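Local coordinates for protein endoglucanase family 5 (Clostridium acetobutylicum ATCC 824, PDB 6PZ7) that probably hydrolyses internal beta-1,4-linkages of cellulose and related plant polysaccharides, acting as a broad-specificity endoglucanase of glycoside hydrolase subfamily GH5_4, at residues H221-P225 with L247-L251; V265-G271 with G296-W302; E154-G159 with Y195-A200; G234-W238 with K275-S280. All blocks are in the same frame, centred on the assembly; numbering follows the deposited sequence. Where two conformers were deposited one is given.

Contact 1 of 4, residues H221-P225 with L247-L251; sequences HMYAP and LDGQL
A cis peptide bond links A224 to P225, and just before it A224 turns its methyl toward helix 241-259, where CB lies 3.3 Å from the side-chain oxygen OE1 of Q250. The setting is the (beta/alpha)8 barrel of glycoside hydrolase family 5: 221-225 runs on from the sixth barrel strand, 216-221, toward helix 226-229, while 247-251 belongs to the helix that precedes strand 265-270.

M222 carries the middle of the contact. Its CG is anti to the backbone N (chi1 -170°), which sends the chain straight out to the sulfur, and a bend at chi3 (82°) then swings the terminal methyl toward the leucines. SD rests 3.9 Å from Q250 CB. CE meets L251 CD2 at 3.8 Å and L247 CD1 at 4.0 Å, thus touching two leucines one helical turn apart.

Y223 is the centre of an inverse gamma turn with a weak hydrogen bond from A224 N to M222 O. The turn leaves M222 and A224 facing the helix, whereas the Y223 ring goes to the other side and meets Y314. Across the interface the evidence is for van der Waals packing alone, with 215 Å² buried in total. L247 also packs on L284, F287 and Y288 of helix 278-294. Its CD1, the same branch that meets M222, closes the contact at 4.1 Å from A224 CB.

Contact 2 of 4, residues V265-G271 with G296-W302; sequences VVIGQFG and GITTVWW. Unlike the reference sequence in segment 265-271: Q269 (reference Glu).
F270 and W301 interlock at the C-terminal ends of two parallel strands, 265-270 and 298-303, the seventh and eighth of the (beta/alpha)8 barrel, joined by the beta-alpha-beta crossover through helix 278-294. The F270 ring stands with CG between its backbone N and carbonyl carbon (chi1 81°), which holds it over the neighbouring strand. W301 drives its edge into the face of F270 in a T-shaped pair with planes at 78°, CE3 lying 3.9 Å from F270 CZ. The next residue fits the tryptophan itself: G271 CA, with no side chain to keep it off, sits over the face of the W301 six-membered ring, 3.6 Å from its centroid, a CH-pi contact. The V300 carbonyl oxygen lies at the edge of the F270 ring, near its plane, 3.4 Å from CD1.

Toward the N-terminal ends, the I297 CG2 methyl is a small knob 3.7 Å from I267 CG1 and equally near I267 CD1. On the opposite face of the sheet from I267, V266 CG1 meets V300 CG2 at 4.0 Å. Backbone hydrogen bonds run from I267 N to T298 O, F270 N to V300 O and W302 N to F270 O, with V300 N to I267 O weak. Between I267, paired with T299, and F270, paired with W301, the register slips by one residue; this beta bulge sets G268 and Q269 against V300.

Q269, glutamate in the reference sequence, lies near the C-terminal end of the seventh strand, where related family 5 enzymes carry the nucleophile. Its OE1 bonds R57, and its side-chain amide lies alongside the W302 ring, planes 26° apart. There Q269 CD comes 3.6 Å from W302 CE3.

Contact 3 of 4, residues E154-G159 with Y195-A200; sequences EEWNGG and YAASTA. With EDO (1,2-ethanediol), chain D.
Y195 meets the 154-159 loop with both the face and the edge of its ring. Over the face, G159 CA sits 3.4 Å from the ring centroid and 11° off the normal, a CH-pi contact; at the edge, in the ring plane, the backbone oxygen of E155 comes 3.4 Å from CE1. The ring reaches this place because its CG is anti to the backbone N (chi1 -178°). Beside it A200 CB packs on G158 CA at 3.9 Å, where G158, with no side chain in the way, lets its CA come up against the methyl. W156 extends the interface more loosely, its CZ3 lying 4.2 Å from A196 CB.

A bound 1,2-ethanediol, probably from the crystallisation liquor, donates from O2 to the A196 carbonyl oxygen at 2.6 Å. One water joins that O2 to S198 OG and, weakly, to W156 O.

The second shell fixes these groups. A type I turn from E154 to N157 shapes the first loop, and E154 O takes N-H groups of N157 and G159 from opposite faces of its carbonyl plane. In the other loop S198 OG accepts from A200 N at 3.0 Å, an ST turn just before helix 201-206, with A200 at its N-cap position. Y195 OH is bonded to I149 N, and the E155 carboxylate to R148 and G151 N.

Both are beta-alpha loops of the (beta/alpha)8 barrel, after strands 139-142 and 190-193. Y195 also leans on S163, R164 and I167 of helix 161-180, while T199 packs on L220 of strand 216-221.

Contact 4 of 4, residues G234-W238 with K275-S280; sequences GTSHW and KNNESS
K275 reaches the 234-238 loop with CG anti to its carbonyl carbon (chi1 -61°) and the rest of the chain extended, while N277 folds its CG between backbone N and carbonyl carbon (chi1 62°) and offers its amide to S236. They join the loop between helices 226-229 and 241-259 to the start of helix 278-294 of the (beta/alpha)8 barrel, about 24 Å from the centre of the chain. The lysine shaft passes S236, the two CB atoms 4.0 Å apart, and delivers NZ to the carbonyl oxygen of T235 at 2.8 Å, from well above the carbonyl plane. A weaker bond runs from NZ to G234 O at 3.2 Å. F228 O and D231 O also accept from this ammonium group, giving NZ four backbone oxygen acceptors, one of them weak.

N277 ND2 donates to S236 O at 3.0 Å, with the acceptor nearly in the amide plane and an N-H...O angle of 162°. N277 OD1 accepts from K275 N at 2.9 Å. N277 stands at the N-cap position, yet its side chain makes no capping bond and is spent on these partners instead. One turn on, W238 N gives a nearly straight bond to S280 OG at 3.2 Å.

The loop is shaped from within by an ST turn, T235 OG1 accepting from H237 N at 3.1 Å. The W238 ring meets F228 and packs on L284 and F287.

Chemically, 275-280 presents donors and a hydroxyl to main-chain groups. The carbonyl dipoles would probably stabilise a protonated lysine, and the contact depends on the path of the loop's backbone more than on its side chains.

Contacts 1 and 2 lie in the interior and are mostly apolar, though contact 2 adds strand-to-strand hydrogen bonds while contact 1 packs a loop on a helix. They meet directly, M222 N probably bonding to Q269 O at 3.0 Å. Contacts 3 and 4 are partly buried loop contacts: contact 3 relies on glycines fitted to an aromatic ring and a methyl, contact 4 on side chains of 275-280 bonding to backbone groups of the loop. Contact 3 also adjoins contact 1, T199 packing against M222. Contact 4, about 20 Å from contact 2 between centres, shares helix 278-294 with its crossover, and W238 touches P225 and L247 of contact 1.

Contact 1 of 4, residues H221-P225 with L247-L251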
loop_
_atom_site.group_PDB
_atom_site.type_symbol
_atom_site.label_atom_id
_atom_site.label_comp_id
_atom_site.label_asym_id
_atom_site.label_seq_id
_atom_site.Cartn_x
_atom_site.Cartn_y
_atom_site.Cartn_z
ATOM N N HIS A 221 5.176 2.943 -4.179
ATOM C CA HIS A 221 5.609 1.549 -4.104
ATOM C C HIS A 221 6.959 1.468 -4.796
ATOM O O HIS A 221 7.144 2.060 -5.872
ATOM C CB HIS A 221 4.628 0.600 -4.762
ATOM C CG HIS A 221 3.291 0.599 -4.092
ATOM N ND1 HIS A 221 2.207 -0.054 -4.632
ATOM C CD2 HIS A 221 2.848 1.173 -2.943
ATOM C CE1 HIS A 221 1.159 0.112 -3.836
ATOM N NE2 HIS A 221 1.513 0.869 -2.815
ATOM N N MET A 222 7.945 0.799 -4.183
ATOM C CA MET A 222 9.297 0.804 -4.737
ATOM C C MET A 222 10.053 -0.464 -4.330
ATOM O O MET A 222 10.685 -0.539 -3.260
ATOM C CB MET A 222 10.031 2.061 -4.285
ATOM C CG MET A 222 11.368 2.268 -5.010
ATOM S SD MET A 222 12.264 3.782 -4.702
ATOM C CE MET A 222 13.058 3.349 -3.177
ATOM N N TYR A 223 10.031 -1.438 -5.220
ATOM C CA TYR A 223 10.699 -2.714 -5.018
ATOM C C TYR A 223 12.104 -2.613 -5.600
ATOM O O TYR A 223 12.439 -3.211 -6.622
ATOM C CB TYR A 223 9.926 -3.849 -5.656
ATOM C CG TYR A 223 8.578 -4.175 -5.064
ATOM C CD1 TYR A 223 8.398 -5.309 -4.300
ATOM C CD2 TYR A 223 7.446 -3.377 -5.318
ATOM C CE1 TYR A 223 7.155 -5.661 -3.819
ATOM C CE2 TYR A 223 6.193 -3.724 -4.824
ATOM C CZ TYR A 223 6.055 -4.871 -4.083
ATOM O OH TYR A 223 4.833 -5.267 -3.612
ATOM N N ALA A 224 12.911 -1.828 -4.970
ATOM C CA ALA A 224 14.248 -1.498 -5.476
ATOM C C ALA A 224 15.336 -2.329 -4.796
ATOM O O ALA A 224 15.213 -2.673 -3.614
ATOM C CB ALA A 224 14.548 -0.016 -5.229
ATOM N N PRO A 225 16.440 -2.601 -5.499
ATOM C CA PRO A 225 16.612 -2.449 -6.951
ATOM C C PRO A 225 15.882 -3.567 -7.669
ATOM O O PRO A 225 15.905 -4.734 -7.239
ATOM C CB PRO A 225 18.126 -2.563 -7.140
ATOM C CG PRO A 225 18.595 -3.411 -5.987
ATOM C CD PRO A 225 17.613 -3.214 -4.857
ATOM N N LEU A 247 20.305 2.976 -4.047
ATOM C CA LEU A 247 19.094 3.016 -3.245
ATOM C C LEU A 247 18.973 4.329 -2.493
ATOM O O LEU A 247 17.885 4.912 -2.417
ATOM C CB LEU A 247 19.068 1.810 -2.301
ATOM C CG LEU A 247 17.838 1.716 -1.397
ATOM C CD1 LEU A 247 16.546 1.795 -2.120
ATOM C CD2 LEU A 247 17.918 0.446 -0.578
ATOM N N ASP A 248 20.062 4.818 -1.933
ATOM C CA ASP A 248 20.034 6.127 -1.288
ATOM C C ASP A 248 19.624 7.217 -2.267
ATOM O O ASP A 248 18.871 8.142 -1.905
ATOM C CB ASP A 248 21.396 6.465 -0.672
ATOM C CG ASP A 248 21.362 7.752 0.067
ATOM O OD1 ASP A 248 20.658 7.812 1.088
ATOM O OD2 ASP A 248 22.068 8.710 -0.373
ATOM N N GLY A 249 20.098 7.144 -3.511
ATOM C CA GLY A 249 19.679 8.114 -4.515
ATOM C C GLY A 249 18.173 8.088 -4.744
ATOM O O GLY A 249 17.530 9.141 -4.883
ATOM N N GLN A 250 17.577 6.896 -4.801
ATOM C CA GLN A 250 16.139 6.796 -5.017
ATOM C C GLN A 250 15.371 7.351 -3.827
ATOM O O GLN A 250 14.396 8.101 -3.996
ATOM C CB GLN A 250 15.775 5.336 -5.276
ATOM C CG GLN A 250 16.267 4.781 -6.607
ATOM C CD GLN A 250 16.182 3.294 -6.658
ATOM O OE1 GLN A 250 16.506 2.600 -5.693
ATOM N NE2 GLN A 250 15.741 2.776 -7.781
ATOM N N LEU A 251 15.799 7.027 -2.613
ATOM C CA LEU A 251 15.136 7.545 -1.422
ATOM C C LEU A 251 15.326 9.044 -1.297
ATOM O O LEU A 251 14.402 9.761 -0.905
ATOM C CB LEU A 251 15.603 6.784 -0.178
ATOM C CG LEU A 251 15.211 5.310 -0.116
ATOM C CD1 LEU A 251 15.989 4.620 0.983
ATOM C CD2 LEU A 251 13.722 5.175 0.131
#

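Contact 2 of 4, residues V265-G271 with G296-W302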
loop_
_atom_site.group_PDB
_atom_site.type_symbol
_atom_site.label_atom_id
_atom_site.label_comp_id
_atom_site.label_asym_id
_atom_site.label_seq_id
_atom_site.Cartn_x
_atom_site.Cartn_y
_atom_site.Cartn_z
ATOM N N VAL A 265 5.343 10.862 3.234
ATOM C CA VAL A 265 5.324 9.739 2.309
ATOM C C VAL A 265 5.378 8.433 3.084
ATOM O O VAL A 265 6.193 8.281 4.006
ATOM C CB VAL A 265 6.551 9.790 1.357
ATOM C CG1 VAL A 265 6.609 8.546 0.458
ATOM C CG2 VAL A 265 6.539 11.055 0.525
ATOM N N VAL A 266 4.552 7.473 2.673
ATOM C CA VAL A 266 4.675 6.073 3.062
ATOM C C VAL A 266 4.974 5.264 1.807
ATOM O O VAL A 266 4.236 5.342 0.813
ATOM C CB VAL A 266 3.379 5.572 3.747
ATOM C CG1 VAL A 266 3.371 4.066 3.910
ATOM C CG2 VAL A 266 3.199 6.280 5.092
ATOM N N ILE A 267 6.024 4.452 1.872
ATOM C CA ILE A 267 6.302 3.441 0.849
ATOM C C ILE A 267 5.475 2.225 1.252
ATOM O O ILE A 267 5.874 1.406 2.097
ATOM C CB ILE A 267 7.789 3.166 0.701
ATOM C CG1 ILE A 267 8.486 4.419 0.143
ATOM C CG2 ILE A 267 8.002 1.960 -0.202
ATOM C CD1 ILE A 267 10.012 4.334 0.095
ATOM N N GLY A 268 4.274 2.104 0.672
ATOM C CA GLY A 268 3.316 1.119 1.106
ATOM C C GLY A 268 3.554 -0.274 0.607
ATOM O O GLY A 268 2.895 -1.209 1.095
ATOM N N GLN A 269 4.479 -0.460 -0.328
ATOM C CA GLN A 269 4.977 -1.771 -0.742
ATOM C C GLN A 269 6.457 -1.645 -1.063
ATOM O O GLN A 269 6.864 -0.817 -1.888
ATOM C CB GLN A 269 4.282 -2.332 -1.972
ATOM C CG GLN A 269 2.762 -2.527 -1.795
ATOM C CD GLN A 269 2.047 -3.164 -2.964
ATOM O OE1 GLN A 269 0.797 -3.096 -3.029
ATOM N NE2 GLN A 269 2.750 -3.691 -3.888
ATOM N N PHE A 270 7.244 -2.555 -0.484
ATOM C CA PHE A 270 8.613 -2.861 -0.919
ATOM C C PHE A 270 8.851 -4.314 -0.559
ATOM O O PHE A 270 8.065 -4.926 0.153
ATOM C CB PHE A 270 9.656 -1.930 -0.322
ATOM C CG PHE A 270 10.102 -2.260 1.098
ATOM C CD1 PHE A 270 9.238 -2.271 2.168
ATOM C CD2 PHE A 270 11.449 -2.532 1.351
ATOM C CE1 PHE A 270 9.657 -2.577 3.442
ATOM C CE2 PHE A 270 11.879 -2.820 2.634
ATOM C CZ PHE A 270 10.981 -2.834 3.678
ATOM N N GLY A 271 9.960 -4.875 -1.001
ATOM C CA GLY A 271 10.293 -6.248 -0.665
ATOM C C GLY A 271 11.219 -6.844 -1.693
ATOM O O GLY A 271 11.625 -6.187 -2.655
ATOM N N GLY A 296 12.574 10.326 7.006
ATOM C CA GLY A 296 11.203 10.514 7.423
ATOM C C GLY A 296 10.177 9.616 6.763
ATOM O O GLY A 296 8.970 9.882 6.887
ATOM N N ILE A 297 10.605 8.570 6.065
ATOM C CA ILE A 297 9.732 7.715 5.269
ATOM C C ILE A 297 9.533 6.374 5.965
ATOM O O ILE A 297 10.508 5.705 6.343
ATOM C CB ILE A 297 10.329 7.491 3.870
ATOM C CG1 ILE A 297 10.535 8.815 3.119
ATOM C CG2 ILE A 297 9.454 6.547 3.068
ATOM C CD1 ILE A 297 11.495 8.718 1.956
ATOM N N THR A 298 8.279 5.974 6.149
ATOM C CA THR A 298 7.903 4.663 6.679
ATOM C C THR A 298 7.651 3.697 5.534
ATOM O O THR A 298 7.061 4.088 4.511
ATOM C CB THR A 298 6.693 4.806 7.578
ATOM O OG1 THR A 298 7.150 5.478 8.756
ATOM C CG2 THR A 298 6.075 3.501 7.956
ATOM N N THR A 299 8.033 2.435 5.725
ATOM C CA THR A 299 7.959 1.392 4.710
ATOM C C THR A 299 7.064 0.261 5.183
ATOM O O THR A 299 6.900 0.040 6.392
ATOM C CB THR A 299 9.375 0.823 4.414
ATOM O OG1 THR A 299 9.859 0.038 5.511
ATOM C CG2 THR A 299 10.363 1.928 4.055
ATOM N N VAL A 300 6.502 -0.469 4.220
ATOM C CA VAL A 300 5.554 -1.560 4.484
ATOM C C VAL A 300 5.918 -2.731 3.562
ATOM O O VAL A 300 5.831 -2.614 2.337
ATOM C CB VAL A 300 4.111 -1.117 4.250
ATOM C CG1 VAL A 300 3.135 -2.214 4.688
ATOM C CG2 VAL A 300 3.789 0.197 4.959
ATOM N N TRP A 301 6.368 -3.845 4.148
ATOM C CA TRP A 301 6.800 -5.018 3.387
ATOM C C TRP A 301 5.635 -5.709 2.704
ATOM O O TRP A 301 4.590 -5.915 3.328
ATOM C CB TRP A 301 7.476 -6.016 4.353
ATOM C CG TRP A 301 8.021 -7.238 3.647
ATOM C CD1 TRP A 301 7.351 -8.372 3.361
ATOM C CD2 TRP A 301 9.340 -7.410 3.125
ATOM N NE1 TRP A 301 8.151 -9.245 2.674
ATOM C CE2 TRP A 301 9.385 -8.679 2.537
ATOM C CE3 TRP A 301 10.508 -6.627 3.124
ATOM C CZ2 TRP A 301 10.541 -9.179 1.962
ATOM C CZ3 TRP A 301 11.650 -7.139 2.570
ATOM C CH2 TRP A 301 11.650 -8.393 1.985
ATOM N N TRP A 302 5.791 -6.069 1.437
ATOM C CA TRP A 302 4.790 -6.857 0.717
ATOM C C TRP A 302 4.964 -8.353 1.001
ATOM O O TRP A 302 5.951 -8.956 0.609
ATOM C CB TRP A 302 4.886 -6.614 -0.790
ATOM C CG TRP A 302 3.841 -7.392 -1.558
ATOM C CD1 TRP A 302 4.052 -8.520 -2.307
ATOM C CD2 TRP A 302 2.438 -7.150 -1.566
ATOM N NE1 TRP A 302 2.854 -8.984 -2.785
ATOM C CE2 TRP A 302 1.846 -8.167 -2.348
ATOM C CE3 TRP A 302 1.615 -6.187 -0.985
ATOM C CZ2 TRP A 302 0.464 -8.222 -2.588
ATOM C CZ3 TRP A 302 0.238 -6.240 -1.229
ATOM C CH2 TRP A 302 -0.309 -7.253 -2.031
HETATM O O HOH W 1 7.236 11.346 5.338
#

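Contact 3 of 4, residues E154-G159 with Y195-A200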
loop_
_atom_site.group_PDB
_atom_site.type_symbol
_atom_site.label_atom_id
_atom_site.label_comp_id
_atom_site.label_asym_id
_atom_site.label_seq_id
_atom_site.Cartn_x
_atom_site.Cartn_y
_atom_site.Cartn_z
ATOM N N GLU A 154 3.158 2.839 -21.188
ATOM C CA GLU A 154 3.639 3.603 -20.045
ATOM C C GLU A 154 3.194 3.061 -18.698
ATOM O O GLU A 154 3.435 3.711 -17.663
ATOM C CB GLU A 154 3.259 5.084 -20.179
ATOM C CG GLU A 154 3.769 5.777 -21.440
ATOM C CD GLU A 154 2.872 5.624 -22.650
ATOM O OE1 GLU A 154 1.800 5.011 -22.626
ATOM O OE2 GLU A 154 3.275 6.181 -23.719
ATOM N N GLU A 155 2.566 1.886 -18.669
ATOM C CA GLU A 155 2.015 1.327 -17.444
ATOM C C GLU A 155 3.002 1.348 -16.290
ATOM O O GLU A 155 2.622 1.681 -15.156
ATOM C CB GLU A 155 1.509 -0.094 -17.722
ATOM C CG GLU A 155 0.877 -0.764 -16.528
ATOM C CD GLU A 155 0.393 -2.191 -16.769
ATOM O OE1 GLU A 155 0.524 -2.703 -17.892
ATOM O OE2 GLU A 155 -0.161 -2.786 -15.778
ATOM N N TRP A 156 4.240 0.941 -16.533
ATOM C CA TRP A 156 5.260 0.877 -15.492
ATOM C C TRP A 156 6.316 1.965 -15.624
ATOM O O TRP A 156 7.391 1.859 -15.011
ATOM C CB TRP A 156 5.853 -0.528 -15.447
ATOM C CG TRP A 156 4.770 -1.565 -15.159
ATOM C CD1 TRP A 156 4.366 -2.561 -16.000
ATOM C CD2 TRP A 156 3.926 -1.650 -14.000
ATOM N NE1 TRP A 156 3.335 -3.271 -15.417
ATOM C CE2 TRP A 156 3.069 -2.755 -14.183
ATOM C CE3 TRP A 156 3.831 -0.916 -12.807
ATOM C CZ2 TRP A 156 2.119 -3.125 -13.230
ATOM C CZ3 TRP A 156 2.898 -1.312 -11.856
ATOM C CH2 TRP A 156 2.068 -2.391 -12.063
ATOM N N ASN A 157 6.028 3.013 -16.369
ATOM C CA ASN A 157 6.924 4.134 -16.602
ATOM C C ASN A 157 6.351 5.462 -16.113
ATOM O O ASN A 157 6.811 6.544 -16.550
ATOM C CB ASN A 157 7.263 4.230 -18.103
ATOM C CG ASN A 157 8.057 3.080 -18.543
ATOM O OD1 ASN A 157 9.053 2.717 -17.883
ATOM N ND2 ASN A 157 7.679 2.493 -19.644
ATOM N N GLY A 158 5.350 5.444 -15.275
ATOM C CA GLY A 158 4.773 6.663 -14.753
ATOM C C GLY A 158 3.632 7.221 -15.565
ATOM O O GLY A 158 3.171 8.330 -15.296
ATOM N N GLY A 159 3.133 6.484 -16.552
ATOM C CA GLY A 159 1.907 6.860 -17.229
ATOM C C GLY A 159 2.114 7.975 -18.245
ATOM O O GLY A 159 3.208 8.177 -18.770
ATOM N N TYR A 195 0.424 7.912 -10.234
ATOM C CA TYR A 195 0.131 6.909 -11.264
ATOM C C TYR A 195 0.926 5.652 -10.934
ATOM O O TYR A 195 2.142 5.699 -10.785
ATOM C CB TYR A 195 0.561 7.445 -12.646
ATOM C CG TYR A 195 0.243 6.464 -13.766
ATOM C CD1 TYR A 195 1.053 5.387 -14.031
ATOM C CD2 TYR A 195 -0.889 6.633 -14.561
ATOM C CE1 TYR A 195 0.760 4.471 -15.030
ATOM C CE2 TYR A 195 -1.194 5.715 -15.566
ATOM C CZ TYR A 195 -0.363 4.653 -15.805
ATOM O OH TYR A 195 -0.653 3.722 -16.792
ATOM N N ALA A 196 0.217 4.522 -10.812
ATOM C CA ALA A 196 0.778 3.206 -10.497
ATOM C C ALA A 196 1.539 3.162 -9.170
ATOM O O ALA A 196 2.311 2.233 -8.958
ATOM C CB ALA A 196 1.616 2.645 -11.635
ATOM N N ALA A 197 1.371 4.150 -8.307
ATOM C CA ALA A 197 2.215 4.332 -7.129
ATOM C C ALA A 197 3.686 4.429 -7.509
ATOM O O ALA A 197 4.580 4.108 -6.738
ATOM C CB ALA A 197 1.950 3.298 -6.026
ATOM N N SER A 198 3.959 4.895 -8.729
ATOM C CA SER A 198 5.303 4.979 -9.270
ATOM C C SER A 198 6.114 6.106 -8.645
ATOM O O SER A 198 5.624 7.196 -8.378
ATOM C CB SER A 198 5.202 5.233 -10.770
ATOM O OG SER A 198 6.481 5.259 -11.375
ATOM N N THR A 199 7.415 5.868 -8.558
ATOM C CA THR A 199 8.421 6.869 -8.197
ATOM C C THR A 199 9.029 7.533 -9.431
ATOM O O THR A 199 9.952 8.337 -9.294
ATOM C CB THR A 199 9.542 6.266 -7.331
ATOM O OG1 THR A 199 10.160 5.210 -8.074
ATOM C CG2 THR A 199 8.976 5.729 -6.038
ATOM N N ALA A 200 8.524 7.261 -10.629
ATOM C CA ALA A 200 9.013 7.943 -11.823
ATOM C C ALA A 200 8.927 9.443 -11.602
ATOM O O ALA A 200 7.952 9.958 -11.050
ATOM C CB ALA A 200 8.191 7.537 -13.038
HETATM C C1 EDO D . 5.668 -0.489 -9.194
HETATM O O1 EDO D . 6.289 -1.157 -8.111
HETATM C C2 EDO D . 5.238 0.896 -8.713
HETATM O O2 EDO D . 4.676 1.482 -9.871
HETATM O O HOH W 2 6.019 2.334 -11.993
#

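Contact 4 of 4, residues G234-W238 with K275-S280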
loop_
_atom_site.group_PDB
_atom_site.type_symbol
_atom_site.label_atom_id
_atom_site.label_comp_id
_atom_site.label_asym_id
_atom_site.label_seq_id
_atom_site.Cartn_x
_atom_site.Cartn_y
_atom_site.Cartn_z
ATOM N N GLY A 234 17.209 -11.878 -12.352
ATOM C CA GLY A 234 18.229 -10.956 -11.936
ATOM C C GLY A 234 19.131 -11.523 -10.865
ATOM O O GLY A 234 18.904 -12.608 -10.333
ATOM N N THR A 235 20.144 -10.736 -10.519
ATOM C CA THR A 235 21.125 -11.110 -9.514
ATOM C C THR A 235 20.469 -11.509 -8.200
ATOM O O THR A 235 19.408 -10.998 -7.810
ATOM C CB THR A 235 22.083 -9.945 -9.250
ATOM O OG1 THR A 235 23.104 -10.365 -8.330
ATOM C CG2 THR A 235 21.374 -8.735 -8.672
ATOM N N SER A 236 21.153 -12.397 -7.480
ATOM C CA SER A 236 20.750 -12.793 -6.143
ATOM C C SER A 236 21.596 -12.162 -5.045
ATOM O O SER A 236 21.427 -12.509 -3.874
ATOM C CB SER A 236 20.809 -14.313 -6.009
ATOM O OG SER A 236 22.135 -14.755 -6.140
ATOM N N HIS A 237 22.473 -11.219 -5.396
ATOM C CA HIS A 237 23.345 -10.564 -4.434
ATOM C C HIS A 237 23.048 -9.089 -4.314
ATOM O O HIS A 237 22.807 -8.405 -5.311
ATOM C CB HIS A 237 24.823 -10.775 -4.825
ATOM C CG HIS A 237 25.236 -12.211 -4.761
ATOM N ND1 HIS A 237 25.564 -12.945 -5.881
ATOM C CD2 HIS A 237 25.317 -13.067 -3.715
ATOM C CE1 HIS A 237 25.868 -14.181 -5.523
ATOM N NE2 HIS A 237 25.733 -14.282 -4.213
ATOM N N TRP A 238 23.034 -8.607 -3.079
ATOM C CA TRP A 238 22.898 -7.187 -2.794
ATOM C C TRP A 238 23.853 -6.874 -1.670
ATOM O O TRP A 238 23.857 -7.582 -0.659
ATOM C CB TRP A 238 21.458 -6.817 -2.363
ATOM C CG TRP A 238 21.232 -5.320 -2.328
ATOM C CD1 TRP A 238 20.700 -4.576 -3.339
ATOM C CD2 TRP A 238 21.547 -4.403 -1.273
ATOM N NE1 TRP A 238 20.672 -3.251 -2.985
ATOM C CE2 TRP A 238 21.171 -3.121 -1.713
ATOM C CE3 TRP A 238 22.135 -4.541 -0.003
ATOM C CZ2 TRP A 238 21.365 -1.990 -0.947
ATOM C CZ3 TRP A 238 22.303 -3.416 0.771
ATOM C CH2 TRP A 238 21.933 -2.143 0.282
ATOM N N LYS A 275 15.412 -15.850 -3.437
ATOM C CA LYS A 275 16.391 -16.464 -4.325
ATOM C C LYS A 275 17.412 -17.250 -3.509
ATOM O O LYS A 275 18.611 -17.260 -3.814
ATOM C CB LYS A 275 17.088 -15.426 -5.193
ATOM C CG LYS A 275 16.177 -14.629 -6.131
ATOM C CD LYS A 275 16.947 -13.491 -6.821
ATOM C CE LYS A 275 16.078 -12.809 -7.867
ATOM N NZ LYS A 275 16.662 -11.497 -8.300
ATOM N N ASN A 276 16.977 -17.904 -2.439
ATOM C CA ASN A 276 17.872 -18.637 -1.543
ATOM C C ASN A 276 19.012 -17.750 -1.064
ATOM O O ASN A 276 20.192 -18.147 -1.061
ATOM C CB ASN A 276 18.444 -19.901 -2.210
ATOM C CG ASN A 276 17.506 -21.060 -2.187
ATOM O OD1 ASN A 276 16.857 -21.322 -1.183
ATOM N ND2 ASN A 276 17.429 -21.778 -3.303
ATOM N N ASN A 277 18.665 -16.539 -0.650
ATOM C CA ASN A 277 19.633 -15.455 -0.508
ATOM C C ASN A 277 19.253 -14.560 0.663
ATOM O O ASN A 277 19.297 -13.331 0.570
ATOM C CB ASN A 277 19.764 -14.651 -1.808
ATOM C CG ASN A 277 18.461 -13.975 -2.199
ATOM O OD1 ASN A 277 17.368 -14.421 -1.853
ATOM N ND2 ASN A 277 18.571 -12.916 -2.987
ATOM N N GLU A 278 18.868 -15.168 1.785
ATOM C CA GLU A 278 18.350 -14.390 2.917
ATOM C C GLU A 278 19.326 -13.312 3.363
ATOM O O GLU A 278 18.898 -12.206 3.725
ATOM C CB GLU A 278 17.979 -15.294 4.111
ATOM C CG GLU A 278 17.333 -14.454 5.253
ATOM C CD GLU A 278 16.933 -15.265 6.444
ATOM O OE1 GLU A 278 17.251 -16.481 6.497
ATOM O OE2 GLU A 278 16.307 -14.702 7.339
ATOM N N SER A 279 20.633 -13.595 3.358
ATOM C CA SER A 279 21.597 -12.610 3.833
ATOM C C SER A 279 21.556 -11.342 2.991
ATOM O O SER A 279 21.589 -10.227 3.520
ATOM C CB SER A 279 22.995 -13.219 3.792
ATOM O OG SER A 279 23.042 -14.382 4.579
ATOM N N SER A 280 21.548 -11.497 1.673
ATOM C CA SER A 280 21.450 -10.322 0.802
ATOM C C SER A 280 20.133 -9.593 0.999
ATOM O O SER A 280 20.085 -8.358 0.977
ATOM C CB SER A 280 21.581 -10.742 -0.669
ATOM O OG SER A 280 22.937 -11.011 -1.026
#